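Local coordinates for protein glutathione S-transferase (Ceriporiopsis subvermispora, PDB 6J3E) that probably catalyses the conjugation of glutathione to electrophilic substrates, as a fungal glutathione S-transferase of the serine type, at residues Val43-Ala57 with Tyr69-Thr82. Sequence-based numbering, arbitrary orientation.
Sequences VEYPDIASVCKEIGA and YTLPVIHDPSTGKT. With EDO (1,2-ethanediol), chain C; EDO (1,2-ethanediol), chain D.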
ATOM      1  N   VAL A  43       1.755 -17.486 -25.537  1.00 60.35           N
ATOM      2  CA  VAL A  43       2.266 -16.376 -26.333  1.00 57.43           C
ATOM      3  C   VAL A  43       3.674 -16.023 -25.877  1.00 58.37           C
ATOM      4  O   VAL A  43       3.913 -15.793 -24.686  1.00 58.85           O
ATOM      5  CB  VAL A  43       1.339 -15.149 -26.245  1.00 60.49           C
ATOM      6  CG1 VAL A  43       1.966 -13.955 -26.965  1.00 54.83           C
ATOM      7  CG2 VAL A  43      -0.037 -15.491 -26.832  1.00 54.34           C
ATOM      8  N   GLU A  44       4.607 -15.976 -26.824  1.00 63.45           N
ATOM      9  CA  GLU A  44       5.970 -15.596 -26.492  1.00 55.07           C
ATOM     10  C   GLU A  44       6.035 -14.102 -26.215  1.00 57.40           C
ATOM     11  O   GLU A  44       5.258 -13.311 -26.760  1.00 56.14           O
ATOM     12  CB  GLU A  44       6.929 -15.967 -27.625  1.00 55.98           C
ATOM     13  CG  GLU A  44       7.047 -17.462 -27.903  1.00 56.21           C
ATOM     14  CD  GLU A  44       7.719 -18.243 -26.777  1.00 63.39           C
ATOM     15  OE1 GLU A  44       8.423 -17.628 -25.945  1.00 59.55           O
ATOM     16  OE2 GLU A  44       7.535 -19.481 -26.724  1.00 68.19           O
ATOM     17  N   TYR A  45       6.976 -13.726 -25.348  1.00 55.00           N
ATOM     18  CA  TYR A  45       7.180 -12.327 -24.975  1.00 57.68           C
ATOM     19  C   TYR A  45       7.178 -11.373 -26.160  1.00 57.20           C
ATOM     20  O   TYR A  45       6.451 -10.368 -26.109  1.00 61.63           O
ATOM     21  CB  TYR A  45       8.486 -12.193 -24.176  1.00 55.44           C
ATOM     22  CG  TYR A  45       8.265 -11.964 -22.702  1.00 57.03           C
ATOM     23  CD1 TYR A  45       7.782 -10.740 -22.236  1.00 55.42           C
ATOM     24  CD2 TYR A  45       8.516 -12.969 -21.774  1.00 51.78           C
ATOM     25  CE1 TYR A  45       7.571 -10.520 -20.883  1.00 56.43           C
ATOM     26  CE2 TYR A  45       8.299 -12.761 -20.411  1.00 56.04           C
ATOM     27  CZ  TYR A  45       7.834 -11.533 -19.973  1.00 58.90           C
ATOM     28  OH  TYR A  45       7.613 -11.311 -18.627  1.00 61.93           O
ATOM     29  N   PRO A  46       7.928 -11.613 -27.241  1.00 55.15           N
ATOM     30  CA  PRO A  46       7.989 -10.602 -28.308  1.00 58.90           C
ATOM     31  C   PRO A  46       6.708 -10.499 -29.145  1.00 59.57           C
ATOM     32  O   PRO A  46       6.541  -9.504 -29.864  1.00 53.77           O
ATOM     33  CB  PRO A  46       9.190 -11.056 -29.150  1.00 57.98           C
ATOM     34  CG  PRO A  46       9.293 -12.529 -28.895  1.00 58.64           C
ATOM     35  CD  PRO A  46       8.796 -12.778 -27.517  1.00 49.68           C
ATOM     36  N   ASP A  47       5.804 -11.477 -29.061  1.00 54.86           N
ATOM     37  CA  ASP A  47       4.538 -11.436 -29.773  1.00 56.33           C
ATOM     38  C   ASP A  47       3.420 -10.829 -28.950  1.00 57.21           C
ATOM     39  O   ASP A  47       2.301 -10.707 -29.459  1.00 62.17           O
ATOM     40  CB  ASP A  47       4.096 -12.842 -30.205  1.00 56.63           C
ATOM     41  CG  ASP A  47       5.215 -13.648 -30.838  1.00 60.56           C
ATOM     42  OD1 ASP A  47       6.075 -13.058 -31.526  1.00 54.84           O
ATOM     43  OD2 ASP A  47       5.233 -14.883 -30.632  1.00 64.71           O
ATOM     44  N   ILE A  48       3.683 -10.457 -27.699  1.00 56.48           N
ATOM     45  CA  ILE A  48       2.594 -10.072 -26.807  1.00 55.05           C
ATOM     46  C   ILE A  48       1.861  -8.858 -27.366  1.00 54.57           C
ATOM     47  O   ILE A  48       0.629  -8.849 -27.480  1.00 54.43           O
ATOM     48  CB  ILE A  48       3.126  -9.818 -25.387  1.00 53.68           C
ATOM     49  CG1 ILE A  48       3.484 -11.143 -24.719  1.00 61.48           C
ATOM     50  CG2 ILE A  48       2.104  -9.098 -24.554  1.00 49.42           C
ATOM     51  CD1 ILE A  48       4.151 -10.988 -23.356  1.00 51.50           C
ATOM     52  N   ALA A  49       2.614  -7.825 -27.735  1.00 53.98           N
ATOM     53  CA  ALA A  49       2.013  -6.643 -28.335  1.00 55.76           C
ATOM     54  C   ALA A  49       1.177  -7.027 -29.552  1.00 59.59           C
ATOM     55  O   ALA A  49      -0.011  -6.679 -29.653  1.00 53.99           O
ATOM     56  CB  ALA A  49       3.113  -5.651 -28.710  1.00 43.41           C
ATOM     57  N   SER A  50       1.773  -7.816 -30.449  1.00 55.86           N
ATOM     58  CA  SER A  50       1.113  -8.196 -31.689  1.00 54.43           C
ATOM     59  C   SER A  50      -0.191  -8.939 -31.431  1.00 58.24           C
ATOM     60  O   SER A  50      -1.197  -8.696 -32.104  1.00 63.80           O
ATOM     61  CB  SER A  50       2.062  -9.045 -32.524  1.00 58.98           C
ATOM     62  OG  SER A  50       1.550  -9.204 -33.824  1.00 67.18           O
ATOM     63  N   VAL A  51      -0.204  -9.839 -30.453  1.00 58.39           N
ATOM     64  CA  VAL A  51      -1.432 -10.569 -30.172  1.00 54.73           C
ATOM     65  C   VAL A  51      -2.464  -9.653 -29.531  1.00 56.92           C
ATOM     66  O   VAL A  51      -3.671  -9.788 -29.767  1.00 59.49           O
ATOM     67  CB  VAL A  51      -1.126 -11.784 -29.283  1.00 57.23           C
ATOM     68  CG1 VAL A  51      -2.406 -12.262 -28.576  1.00 54.73           C
ATOM     69  CG2 VAL A  51      -0.490 -12.901 -30.092  1.00 53.62           C
ATOM     70  N   CYS A  52      -2.020  -8.719 -28.693  1.00 60.01           N
ATOM     71  CA  CYS A  52      -2.984  -7.842 -28.033  1.00 58.74           C
ATOM     72  C   CYS A  52      -3.731  -6.996 -29.049  1.00 56.45           C
ATOM     73  O   CYS A  52      -4.937  -6.762 -28.910  1.00 58.60           O
ATOM     74  CB  CYS A  52      -2.292  -6.934 -27.026  1.00 55.13           C
ATOM     75  SG  CYS A  52      -1.759  -7.749 -25.515  1.00 56.69           S
ATOM     76  N   LYS A  53      -3.027  -6.521 -30.073  1.00 57.77           N
ATOM     77  CA  LYS A  53      -3.691  -5.716 -31.082  1.00 58.16           C
ATOM     78  C   LYS A  53      -4.724  -6.543 -31.832  1.00 60.93           C
ATOM     79  O   LYS A  53      -5.842  -6.075 -32.074  1.00 61.44           O
ATOM     80  CB  LYS A  53      -2.660  -5.107 -32.026  1.00 56.42           C
ATOM     81  CG  LYS A  53      -1.752  -4.142 -31.306  1.00 57.18           C
ATOM     82  CD  LYS A  53      -1.359  -2.990 -32.177  1.00 53.77           C
ATOM     83  CE  LYS A  53      -0.542  -1.989 -31.381  1.00 53.28           C
ATOM     84  NZ  LYS A  53      -1.371  -1.279 -30.373  1.00 52.92           N
ATOM     85  N   GLU A  54      -4.390  -7.798 -32.151  1.00 60.82           N
ATOM     86  CA  GLU A  54      -5.329  -8.649 -32.879  1.00 60.94           C
ATOM     87  C   GLU A  54      -6.634  -8.823 -32.118  1.00 60.62           C
ATOM     88  O   GLU A  54      -7.715  -8.783 -32.713  1.00 60.89           O
ATOM     89  CB  GLU A  54      -4.703 -10.015 -33.171  1.00 67.93           C
ATOM     90  CG  GLU A  54      -3.456  -9.961 -34.064  1.00 73.01           C
ATOM     91  CD  GLU A  54      -3.092 -11.318 -34.666  1.00 82.34           C
ATOM     92  OE1 GLU A  54      -2.292 -11.341 -35.633  1.00 86.12           O
ATOM     93  OE2 GLU A  54      -3.615 -12.354 -34.179  1.00 85.69           O
ATOM     94  N   ILE A  55      -6.557  -9.004 -30.797  1.00 61.83           N
ATOM     95  CA  ILE A  55      -7.733  -9.291 -29.989  1.00 56.17           C
ATOM     96  C   ILE A  55      -8.300  -8.050 -29.327  1.00 59.04           C
ATOM     97  O   ILE A  55      -9.330  -8.136 -28.634  1.00 58.93           O
ATOM     98  CB  ILE A  55      -7.420 -10.371 -28.938  1.00 63.67           C
ATOM     99  CG1 ILE A  55      -6.285  -9.917 -28.029  1.00 59.98           C
ATOM    100  CG2 ILE A  55      -7.014 -11.681 -29.611  1.00 59.32           C
ATOM    101  CD1 ILE A  55      -6.008 -10.905 -26.936  1.00 58.89           C
ATOM    102  N   GLY A  56      -7.682  -6.892 -29.534  1.00 56.02           N
ATOM    103  CA  GLY A  56      -8.239  -5.668 -28.996  1.00 56.44           C
ATOM    104  C   GLY A  56      -8.064  -5.500 -27.505  1.00 55.63           C
ATOM    105  O   GLY A  56      -8.931  -4.922 -26.851  1.00 56.33           O
ATOM    106  N   ALA A  57      -6.956  -5.974 -26.951  1.00 60.95           N
ATOM    107  CA  ALA A  57      -6.703  -5.836 -25.525  1.00 51.80           C
ATOM    108  C   ALA A  57      -6.225  -4.431 -25.195  1.00 47.38           C
ATOM    109  O   ALA A  57      -5.544  -3.785 -25.990  1.00 57.12           O
ATOM    110  CB  ALA A  57      -5.661  -6.854 -25.074  1.00 49.87           C
ATOM    111  N   TYR A  69       1.970  -3.395 -23.758  1.00 57.14           N
ATOM    112  CA  TYR A  69       1.076  -4.530 -23.620  1.00 50.04           C
ATOM    113  C   TYR A  69       1.725  -5.635 -22.795  1.00 50.76           C
ATOM    114  O   TYR A  69       2.901  -5.960 -22.985  1.00 52.03           O
ATOM    115  CB  TYR A  69       0.685  -5.058 -24.994  1.00 50.08           C
ATOM    116  CG  TYR A  69      -0.154  -4.097 -25.817  1.00 54.91           C
ATOM    117  CD1 TYR A  69      -1.532  -4.038 -25.664  1.00 54.21           C
ATOM    118  CD2 TYR A  69       0.432  -3.262 -26.761  1.00 57.03           C
ATOM    119  CE1 TYR A  69      -2.304  -3.184 -26.425  1.00 57.45           C
ATOM    120  CE2 TYR A  69      -0.333  -2.392 -27.516  1.00 54.16           C
ATOM    121  CZ  TYR A  69      -1.695  -2.367 -27.354  1.00 55.64           C
ATOM    122  OH  TYR A  69      -2.460  -1.510 -28.114  1.00 63.86           O
ATOM    123  N   THR A  70       0.943  -6.209 -21.883  1.00 48.33           N
ATOM    124  CA  THR A  70       1.375  -7.282 -21.000  1.00 49.52           C
ATOM    125  C   THR A  70       0.304  -8.359 -20.924  1.00 52.33           C
ATOM    126  O   THR A  70      -0.876  -8.129 -21.214  1.00 49.24           O
ATOM    127  CB  THR A  70       1.643  -6.786 -19.569  1.00 51.31           C
ATOM    128  OG1 THR A  70       0.471  -6.106 -19.074  1.00 45.95           O
ATOM    129  CG2 THR A  70       2.839  -5.863 -19.535  1.00 47.93           C
ATOM    130  N   LEU A  71       0.729  -9.536 -20.486  1.00 51.63           N
ATOM    131  CA  LEU A  71      -0.197 -10.587 -20.091  1.00 49.44           C
ATOM    132  C   LEU A  71      -0.221 -10.619 -18.568  1.00 54.34           C
ATOM    133  O   LEU A  71       0.700 -10.103 -17.931  1.00 54.40           O
ATOM    134  CB  LEU A  71       0.236 -11.925 -20.684  1.00 53.75           C
ATOM    135  CG  LEU A  71       0.309 -11.845 -22.210  1.00 56.51           C
ATOM    136  CD1 LEU A  71       0.567 -13.225 -22.806  1.00 55.07           C
ATOM    137  CD2 LEU A  71      -0.995 -11.219 -22.731  1.00 47.92           C
ATOM    138  N   PRO A  72      -1.268 -11.206 -17.964  1.00 56.68           N
ATOM    139  CA  PRO A  72      -2.404 -11.939 -18.538  1.00 55.57           C
ATOM    140  C   PRO A  72      -3.397 -11.084 -19.323  1.00 52.70           C
ATOM    141  O   PRO A  72      -3.572  -9.901 -19.025  1.00 53.10           O
ATOM    142  CB  PRO A  72      -3.092 -12.516 -17.299  1.00 53.98           C
ATOM    143  CG  PRO A  72      -2.785 -11.524 -16.223  1.00 52.36           C
ATOM    144  CD  PRO A  72      -1.370 -11.115 -16.496  1.00 50.99           C
ATOM    145  N   VAL A  73      -4.038 -11.692 -20.315  1.00 50.71           N
ATOM    146  CA  VAL A  73      -5.231 -11.141 -20.945  1.00 53.18           C
ATOM    147  C   VAL A  73      -6.237 -12.272 -21.115  1.00 51.79           C
ATOM    148  O   VAL A  73      -5.856 -13.420 -21.365  1.00 58.40           O
ATOM    149  CB  VAL A  73      -4.900 -10.480 -22.296  1.00 50.86           C
ATOM    150  CG1 VAL A  73      -6.160 -10.060 -23.005  1.00 51.32           C
ATOM    151  CG2 VAL A  73      -4.021  -9.268 -22.084  1.00 50.44           C
ATOM    152  N   ILE A  74      -7.518 -11.968 -20.962  1.00 50.55           N
ATOM    153  CA  ILE A  74      -8.549 -12.947 -21.285  1.00 59.62           C
ATOM    154  C   ILE A  74      -9.487 -12.362 -22.332  1.00 59.67           C
ATOM    155  O   ILE A  74      -9.746 -11.155 -22.356  1.00 57.45           O
ATOM    156  CB  ILE A  74      -9.357 -13.421 -20.056  1.00 57.43           C
ATOM    157  CG1 ILE A  74     -10.084 -12.253 -19.389  1.00 52.25           C
ATOM    158  CG2 ILE A  74      -8.463 -14.177 -19.093  1.00 55.18           C
ATOM    159  CD1 ILE A  74     -11.159 -12.703 -18.425  1.00 51.26           C
ATOM    160  N   HIS A  75      -9.986 -13.234 -23.214  1.00 61.09           N
ATOM    161  CA  HIS A  75     -11.099 -12.904 -24.095  1.00 63.12           C
ATOM    162  C   HIS A  75     -12.258 -13.841 -23.804  1.00 63.47           C
ATOM    163  O   HIS A  75     -12.094 -15.069 -23.810  1.00 65.29           O
ATOM    164  CB  HIS A  75     -10.750 -12.986 -25.581  1.00 61.40           C
ATOM    165  CG  HIS A  75     -11.943 -12.785 -26.459  1.00 66.21           C
ATOM    166  ND1 HIS A  75     -12.554 -11.558 -26.602  1.00 64.91           N
ATOM    167  CD2 HIS A  75     -12.681 -13.661 -27.184  1.00 62.95           C
ATOM    168  CE1 HIS A  75     -13.604 -11.681 -27.394  1.00 63.73           C
ATOM    169  NE2 HIS A  75     -13.698 -12.945 -27.767  1.00 64.90           N
ATOM    170  N   ASP A  76     -13.425 -13.247 -23.547  1.00 65.27           N
ATOM    171  CA  ASP A  76     -14.634 -13.954 -23.139  1.00 65.60           C
ATOM    172  C   ASP A  76     -15.604 -13.940 -24.308  1.00 66.97           C
ATOM    173  O   ASP A  76     -16.332 -12.953 -24.496  1.00 66.05           O
ATOM    174  CB  ASP A  76     -15.259 -13.290 -21.908  1.00 60.65           C
ATOM    175  CG  ASP A  76     -16.400 -14.106 -21.320  1.00 66.86           C
ATOM    176  OD1 ASP A  76     -16.639 -15.227 -21.828  1.00 65.60           O
ATOM    177  OD2 ASP A  76     -17.038 -13.650 -20.339  1.00 64.11           O
ATOM    178  N   PRO A  77     -15.633 -14.986 -25.139  1.00 66.91           N
ATOM    179  CA  PRO A  77     -16.550 -14.971 -26.288  1.00 68.43           C
ATOM    180  C   PRO A  77     -18.006 -14.880 -25.863  1.00 70.22           C
ATOM    181  O   PRO A  77     -18.823 -14.294 -26.587  1.00 69.15           O
ATOM    182  CB  PRO A  77     -16.223 -16.286 -27.010  1.00 70.73           C
ATOM    183  CG  PRO A  77     -15.689 -17.170 -25.944  1.00 71.91           C
ATOM    184  CD  PRO A  77     -14.944 -16.281 -24.997  1.00 70.40           C
ATOM    185  N   SER A  78     -18.346 -15.409 -24.681  1.00 70.87           N
ATOM    186  CA  SER A  78     -19.685 -15.223 -24.129  1.00 66.99           C
ATOM    187  C   SER A  78     -20.089 -13.753 -24.091  1.00 67.22           C
ATOM    188  O   SER A  78     -21.278 -13.431 -24.126  1.00 62.16           O
ATOM    189  CB  SER A  78     -19.750 -15.811 -22.720  1.00 65.49           C
ATOM    190  OG  SER A  78     -20.050 -14.793 -21.779  1.00 63.96           O
ATOM    191  N   THR A  79     -19.119 -12.846 -24.031  1.00 70.11           N
ATOM    192  CA  THR A  79     -19.412 -11.431 -23.917  1.00 65.03           C
ATOM    193  C   THR A  79     -18.785 -10.582 -25.002  1.00 62.35           C
ATOM    194  O   THR A  79     -19.210  -9.435 -25.185  1.00 62.05           O
ATOM    195  CB  THR A  79     -18.944 -10.902 -22.559  1.00 68.59           C
ATOM    196  OG1 THR A  79     -19.534  -9.627 -22.319  1.00 74.42           O
ATOM    197  CG2 THR A  79     -17.466 -10.741 -22.559  1.00 60.36           C
ATOM    198  N   GLY A  80     -17.792 -11.100 -25.717  1.00 63.04           N
ATOM    199  CA  GLY A  80     -17.047 -10.312 -26.673  1.00 62.35           C
ATOM    200  C   GLY A  80     -16.041  -9.346 -26.080  1.00 64.42           C
ATOM    201  O   GLY A  80     -15.372  -8.640 -26.844  1.00 67.23           O
ATOM    202  N   LYS A  81     -15.916  -9.278 -24.755  1.00 61.52           N
ATOM    203  CA  LYS A  81     -14.996  -8.347 -24.116  1.00 65.88           C
ATOM    204  C   LYS A  81     -13.617  -8.976 -23.963  1.00 62.14           C
ATOM    205  O   LYS A  81     -13.470 -10.194 -23.830  1.00 62.13           O
ATOM    206  CB  LYS A  81     -15.513  -7.904 -22.742  1.00 60.17           C
ATOM    207  CG  LYS A  81     -16.822  -7.116 -22.768  1.00 68.21           C
ATOM    208  CD  LYS A  81     -16.596  -5.608 -22.683  1.00 73.94           C
ATOM    209  CE  LYS A  81     -17.901  -4.875 -22.373  1.00 73.76           C
ATOM    210  NZ  LYS A  81     -17.672  -3.427 -22.096  1.00 71.84           N
ATOM    211  N   THR A  82     -12.602  -8.125 -23.997  1.00 60.16           N
ATOM    212  CA  THR A  82     -11.231  -8.516 -23.711  1.00 58.79           C
ATOM    213  C   THR A  82     -10.740  -7.664 -22.556  1.00 56.60           C
ATOM    214  O   THR A  82     -10.861  -6.436 -22.601  1.00 56.56           O
ATOM    215  CB  THR A  82     -10.344  -8.345 -24.941  1.00 55.98           C
ATOM    216  OG1 THR A  82     -10.718  -9.320 -25.918  1.00 63.15           O
ATOM    217  CG2 THR A  82      -8.874  -8.538 -24.597  1.00 58.76           C
TER
HETATM  218  C1  EDO C 301       5.817  -4.873 -24.828  1.00 57.16           C
HETATM  219  O1  EDO C 301       4.913  -5.987 -24.920  1.00 54.04           O
HETATM  220  C2  EDO C 301       5.429  -3.817 -25.862  1.00 59.27           C
HETATM  221  O2  EDO C 301       3.999  -3.662 -25.881  1.00 59.48           O
HETATM  222  C1  EDO D 302      -0.700  -7.354 -15.668  1.00 57.57           C
HETATM  223  O1  EDO D 302       0.703  -7.085 -15.823  1.00 64.76           O
HETATM  224  C2  EDO D 302      -1.057  -7.300 -14.190  1.00 63.38           C
HETATM  225  O2  EDO D 302      -0.843  -8.588 -13.615  1.00 60.12           O
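Tyr69 lies against helix 48-55, its ring laid on Ala49 and Cys52, with Ala49 O over one face and Lys53 NZ near its plane at the edge. Its torsion sets this up: CG stands opposite the carbonyl carbon (chi1 -66°), which swings the ring over Cys52 toward Lys53. Cys52 CB approaches Tyr69 CD1 obliquely at 3.3 Å, and its SG makes a sulfur-aromatic contact, 4.7 Å from the ring centroid. Lys53 crosses the tyrosine at about a right angle, bending at chi2 and chi4 until NZ donates a hydrogen bond to Tyr69 OH, modelled unusually short at 2.5 Å, a value to read with caution. At the ring edge, in its plane, sits Ala57 O. A serine in place of Tyr69 would probably leave Lys53 NZ without its hydroxyl partner and open a gap beside Cys52. A 1,2-ethanediol, probably from the crystallisation liquor, accepts from Tyr69 N and donates to Tyr69 O. Thr70 turns its CB away from the helix, and its OG1 bonds to Thr60. Leu71 then meets Ile48 tip to tip, Leu71 CG to Ile48 CG2 at 4.0 Å, while its CD1 reaches Val43 CB. Past the cis peptide before Pro72, Val73 CG1 touches Ala57 CB at 3.8 Å and meets the tip of Ile55, at CD1. Across the hairpin turn, Thr82 rests its CG2 on Ala57 CA (3.6 Å), and its OG1 shares a 3.0 Å hydrogen bond with His75 ND1. Beside it, Gly56 ends the helix in a Schellman motif. This is the thioredoxin-like N-terminal domain of a glutathione S-transferase: helix 48-55 packed on one face of the sheet, with helix 86-96 on the other, and on the cis-proline loop, whose Leu71 belongs to the glutathione site.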